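Local coordinates for glutamine aminotransferase class-II domain protein (PDB 3MDN) that probably acts as a class-II glutamine amidotransferase, releasing ammonia from glutamine in an Ntn-hydrolase fold, though its acceptor substrate is not established, at residues F111-Q116 with T143-L148. Residues are numbered along the deposited sequence; the frame is centred on the assembly and turned at random.
Sequences FMHNGQ and TDSEVL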
# COMPACT_ATOMS: atom_id res chain seq x y z
N PHE D 111 16.49 12.23 10.92
CA PHE D 111 16.04 12.49 12.28
C PHE D 111 14.85 11.61 12.61
O PHE D 111 13.98 11.41 11.78
CB PHE D 111 15.65 13.98 12.34
CG PHE D 111 15.18 14.46 13.69
CD1 PHE D 111 13.86 14.30 14.07
CD2 PHE D 111 16.06 15.10 14.55
CE1 PHE D 111 13.42 14.75 15.30
CE2 PHE D 111 15.64 15.56 15.78
CZ PHE D 111 14.32 15.38 16.17
N MSE D 112 14.82 11.07 13.81
CA MSE D 112 13.65 10.36 14.33
C MSE D 112 13.49 10.60 15.84
O MSE D 112 14.47 10.90 16.53
CB MSE D 112 13.70 8.87 14.00
CG MSE D 112 14.90 8.14 14.50
SE MSE D 112 14.79 6.28 13.94
CE MSE D 112 16.51 5.76 14.75
N HIS D 113 12.26 10.48 16.31
CA HIS D 113 11.89 10.96 17.61
C HIS D 113 10.83 10.01 18.17
O HIS D 113 9.91 9.61 17.48
CB HIS D 113 11.36 12.41 17.49
CG HIS D 113 10.42 12.83 18.59
ND1 HIS D 113 10.84 13.11 19.87
CD2 HIS D 113 9.09 13.06 18.58
CE1 HIS D 113 9.81 13.47 20.61
NE2 HIS D 113 8.73 13.44 19.85
N ASN D 114 11.01 9.66 19.43
CA ASN D 114 10.07 8.91 20.23
C ASN D 114 9.62 9.89 21.34
O ASN D 114 10.46 10.54 22.00
CB ASN D 114 10.85 7.70 20.82
CG ASN D 114 9.96 6.61 21.34
OD1 ASN D 114 10.45 5.56 21.76
ND2 ASN D 114 8.65 6.84 21.33
N GLY D 115 8.30 10.02 21.51
CA GLY D 115 7.71 10.79 22.61
C GLY D 115 6.58 11.70 22.09
O GLY D 115 5.92 11.37 21.11
N GLN D 116 6.40 12.85 22.72
CA GLN D 116 5.31 13.73 22.36
C GLN D 116 5.55 15.13 22.89
O GLN D 116 6.27 15.33 23.87
CB GLN D 116 4.02 13.21 22.98
CG GLN D 116 4.03 13.18 24.52
CD GLN D 116 2.65 12.92 25.11
OE1 GLN D 116 1.75 13.78 25.05
NE2 GLN D 116 2.46 11.74 25.69
N THR D 143 2.87 15.89 11.99
CA THR D 143 3.37 15.49 13.30
C THR D 143 4.21 16.53 14.06
O THR D 143 4.82 17.44 13.45
CB THR D 143 4.21 14.17 13.27
OG1 THR D 143 5.49 14.40 12.65
CG2 THR D 143 3.44 13.05 12.59
N ASP D 144 4.28 16.35 15.37
CA ASP D 144 5.18 17.13 16.23
C ASP D 144 6.62 16.78 16.01
O ASP D 144 7.49 17.63 16.08
CB ASP D 144 4.82 17.00 17.70
CG ASP D 144 4.67 15.54 18.17
OD1 ASP D 144 5.16 14.61 17.50
OD2 ASP D 144 4.07 15.33 19.24
N SER D 145 6.89 15.50 15.74
CA SER D 145 8.25 15.06 15.44
C SER D 145 8.85 15.83 14.28
O SER D 145 10.01 16.21 14.33
CB SER D 145 8.25 13.57 15.11
OG SER D 145 7.74 12.83 16.20
N GLU D 146 8.06 16.02 13.23
CA GLU D 146 8.54 16.67 12.01
C GLU D 146 8.80 18.15 12.27
O GLU D 146 9.81 18.69 11.84
CB GLU D 146 7.59 16.45 10.85
CG GLU D 146 8.14 16.95 9.51
CD GLU D 146 7.21 16.78 8.35
OE1 GLU D 146 5.97 16.91 8.52
OE2 GLU D 146 7.75 16.58 7.22
N VAL D 147 7.91 18.78 13.01
CA VAL D 147 8.18 20.13 13.52
C VAL D 147 9.50 20.23 14.30
O VAL D 147 10.33 21.09 14.00
CB VAL D 147 7.04 20.66 14.42
CG1 VAL D 147 7.29 22.15 14.77
CG2 VAL D 147 5.75 20.55 13.69
N LEU D 148 9.72 19.36 15.28
CA LEU D 148 10.92 19.42 16.08
C LEU D 148 12.16 19.43 15.15
O LEU D 148 13.12 20.18 15.35
CB LEU D 148 10.96 18.23 17.03
CG LEU D 148 11.41 18.32 18.50
CD1 LEU D 148 12.07 17.01 18.89
CD2 LEU D 148 12.33 19.50 18.83
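The Asp144 carboxylate reaches from the first turn of helix 144-154 to Gln116, just past the corner at Gly115, with OD2 lying 3.7 Å from Gln116 CA and accepting a hydrogen bond from the backbone N of Val117. Its CG sits between backbone N and carbonyl carbon (chi1 51°), which turns OD1 back to its own helix, where Ser145 N gives it a weak, bent bond of 2.6 Å (115°). The turn has a cap as well: Thr143 OG1 accepts from Glu146 N at 3.1 Å.

Before the corner, the His113 ring lies between Leu148 and Gly115. Leu148 CD1 lies over one face, 4.2 Å above the plane and offset toward the rim, while Gly115 N lies over the opposite face. The ring edge points at the Ser145 hydroxyl, but the modelled approach is too short and the ring is probably flipped, so its details are doubtful; Ser145 OG has a hydrogen bond to His102.

Two residues before His113, Phe111, with CG anti to its backbone N (chi1 -179°), sends CZ to within 3.9 Å of Leu148 CD1, which meets the ring at its edge. Leu148 also packs on Leu187 of strand 185-192 and on helix 161-179, tying the helix to the sheet.

His113, Asn114 and Gly115 match the His-Asn-Gly motif of class-II amidotransferases, whose Asn and Gly help form the oxyanion hole in relatives. The Asp144 bond to Val117 N joins the helix start to the chain just after this motif. Asn114 points its CB away from the helix, and its side chain touches Cys4, by family resemblance probably the N-terminal nucleophile.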